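PDB 2CO5: viral protein F93 from Sulfolobus turreted icosahedral virus, which probably binds DNA as a winged-helix protein of two subunits, and so may regulate transcription in the virus or its archaeal host. Local coordinates for residues Y12-V17 / D52-D57. Sequence-based numbering, arbitrary orientation.
Sequences YIILKV and DSLIDD
No ring takes part where Ile14 and Leu15 meet Leu54; flat groups belong to the surroundings, with Phe81 of helix 75-92 touching Leu15 and Tyr6 touching Leu54. The contact illustrates how a winged-helix domain is assembled around aliphatic methyls. Helix 9-20, the first of the fold, packs here against the C-terminal end of helix 44-56, which by its place in the fold is probably the recognition helix. With Leu15 and Leu54 the closest pair of backbone positions, at 9.4 Å between their CA atoms, the gap is bridged by side chains alone. Leu54 sends one branch forward, and its CD2 is the atom that both partners touch. Ile14 reaches it with CG2, the branch set anti to the backbone N by a chi1 of -71°, while Leu15 brings up CD1 from the neighbouring position. Both leucines have chi2 away from the staggered values, 31° in Leu15 and 16° in Leu54, which at this resolution is not evidence of strain. Leu15 also touches Leu84 and Ile59, and Leu54 touches Leu60 of strand 60-63, so the same cluster ties the three-helix body to the base of the wing and to the long C-terminal helix. The helix of Leu54 ends at Asp56; the next residue, Asp57, is hydrogen-bonded through OD2 to Tyr6 OH. In the cluster itself, CD2 of Leu54 sits 3.9 Å from CG2 of Ile14 and 4.2 Å from CD1 of Leu15, the three methyls forming a nearly equilateral triangle.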
loop_
_atom_site.group_PDB
_atom_site.type_symbol
_atom_site.label_atom_id
_atom_site.label_comp_id
_atom_site.label_asym_id
_atom_site.label_seq_id
_atom_site.Cartn_x
_atom_site.Cartn_y
_atom_site.Cartn_z
ATOM N N TYR B 12 3.908 5.648 -3.265
ATOM C CA TYR B 12 4.364 6.339 -2.061
ATOM C C TYR B 12 5.873 6.523 -2.100
ATOM O O TYR B 12 6.382 7.608 -1.852
ATOM C CB TYR B 12 3.970 5.572 -0.796
ATOM C CG TYR B 12 4.552 6.185 0.459
ATOM C CD1 TYR B 12 3.988 7.329 1.020
ATOM C CD2 TYR B 12 5.686 5.641 1.066
ATOM C CE1 TYR B 12 4.524 7.908 2.160
ATOM C CE2 TYR B 12 6.234 6.215 2.201
ATOM C CZ TYR B 12 5.646 7.356 2.743
ATOM O OH TYR B 12 6.167 7.932 3.871
ATOM N N ILE B 13 6.582 5.456 -2.431
ATOM C CA ILE B 13 8.030 5.494 -2.502
ATOM C C ILE B 13 8.542 6.520 -3.518
ATOM O O ILE B 13 9.468 7.272 -3.221
ATOM C CB ILE B 13 8.594 4.099 -2.815
ATOM C CG1 ILE B 13 8.491 3.216 -1.574
ATOM C CG2 ILE B 13 10.024 4.201 -3.276
ATOM C CD1 ILE B 13 8.681 1.754 -1.852
ATOM N N ILE B 14 7.937 6.561 -4.705
ATOM C CA ILE B 14 8.313 7.541 -5.725
ATOM C C ILE B 14 8.127 8.972 -5.210
ATOM O O ILE B 14 9.040 9.795 -5.312
ATOM C CB ILE B 14 7.502 7.365 -7.031
ATOM C CG1 ILE B 14 7.948 6.091 -7.771
ATOM C CG2 ILE B 14 7.672 8.585 -7.925
ATOM C CD1 ILE B 14 7.057 5.699 -8.934
ATOM N N LEU B 15 6.948 9.259 -4.664
ATOM C CA LEU B 15 6.643 10.593 -4.118
ATOM C C LEU B 15 7.548 10.971 -2.943
ATOM O O LEU B 15 7.922 12.133 -2.789
ATOM C CB LEU B 15 5.170 10.674 -3.686
ATOM C CG LEU B 15 4.158 11.199 -4.714
ATOM C CD1 LEU B 15 4.569 10.858 -6.124
ATOM C CD2 LEU B 15 2.743 10.701 -4.417
ATOM N N LYS B 16 7.884 9.989 -2.111
ATOM C CA LYS B 16 8.724 10.232 -0.942
ATOM C C LYS B 16 10.146 10.603 -1.361
ATOM O O LYS B 16 10.771 11.465 -0.737
ATOM C CB LYS B 16 8.724 9.007 -0.019
ATOM C CG LYS B 16 9.567 9.133 1.269
ATOM C CD LYS B 16 9.093 10.246 2.165
ATOM C CE LYS B 16 9.884 10.286 3.474
ATOM N NZ LYS B 16 9.649 11.557 4.214
ATOM N N VAL B 17 10.648 9.949 -2.408
ATOM C CA VAL B 17 11.991 10.225 -2.934
ATOM C C VAL B 17 12.073 11.635 -3.540
ATOM O O VAL B 17 13.093 12.312 -3.410
ATOM C CB VAL B 17 12.440 9.141 -3.952
ATOM C CG1 VAL B 17 13.612 9.625 -4.814
ATOM C CG2 VAL B 17 12.821 7.868 -3.218
ATOM N N ASP B 52 5.061 7.845 -15.678
ATOM C CA ASP B 52 4.243 8.423 -16.750
ATOM C C ASP B 52 2.853 8.759 -16.247
ATOM O O ASP B 52 2.335 9.839 -16.514
ATOM C CB ASP B 52 4.134 7.475 -17.946
ATOM C CG ASP B 52 5.413 7.405 -18.768
ATOM O OD1 ASP B 52 6.316 8.248 -18.572
ATOM O OD2 ASP B 52 5.511 6.497 -19.623
ATOM N N SER B 53 2.251 7.828 -15.517
ATOM C CA SER B 53 0.908 8.034 -14.974
ATOM C C SER B 53 0.885 9.267 -14.079
ATOM O O SER B 53 -0.005 10.103 -14.203
ATOM C CB SER B 53 0.432 6.787 -14.212
ATOM O OG SER B 53 0.194 5.711 -15.112
ATOM N N LEU B 54 1.880 9.383 -13.199
ATOM C CA LEU B 54 2.009 10.537 -12.294
ATOM C C LEU B 54 2.164 11.853 -13.052
ATOM O O LEU B 54 1.565 12.857 -12.682
ATOM C CB LEU B 54 3.205 10.356 -11.340
ATOM C CG LEU B 54 3.009 9.628 -9.998
ATOM C CD1 LEU B 54 1.735 8.821 -9.926
ATOM C CD2 LEU B 54 4.217 8.753 -9.699
ATOM N N ILE B 55 2.981 11.834 -14.104
ATOM C CA ILE B 55 3.212 13.008 -14.946
ATOM C C ILE B 55 1.960 13.414 -15.712
ATOM O O ILE B 55 1.620 14.598 -15.777
ATOM C CB ILE B 55 4.364 12.764 -15.954
ATOM C CG1 ILE B 55 5.709 12.747 -15.218
ATOM C CG2 ILE B 55 4.358 13.832 -17.051
ATOM C CD1 ILE B 55 6.894 12.393 -16.090
ATOM N N ASP B 56 1.278 12.436 -16.305
ATOM C CA ASP B 56 0.087 12.731 -17.102
ATOM C C ASP B 56 -1.087 13.156 -16.204
ATOM O O ASP B 56 -1.987 13.849 -16.667
ATOM C CB ASP B 56 -0.316 11.534 -17.984
ATOM C CG ASP B 56 0.765 11.122 -18.972
ATOM O OD1 ASP B 56 1.629 11.954 -19.310
ATOM O OD2 ASP B 56 0.744 9.950 -19.416
ATOM N N ASP B 57 -1.067 12.746 -14.929
ATOM C CA ASP B 57 -2.073 13.161 -13.933
ATOM C C ASP B 57 -1.663 14.405 -13.120
ATOM O O ASP B 57 -2.320 14.752 -12.133
ATOM C CB ASP B 57 -2.358 12.005 -12.963
ATOM C CG ASP B 57 -3.603 12.237 -12.106
ATOM O OD1 ASP B 57 -4.617 12.734 -12.635
ATOM O OD2 ASP B 57 -3.573 11.910 -10.902
#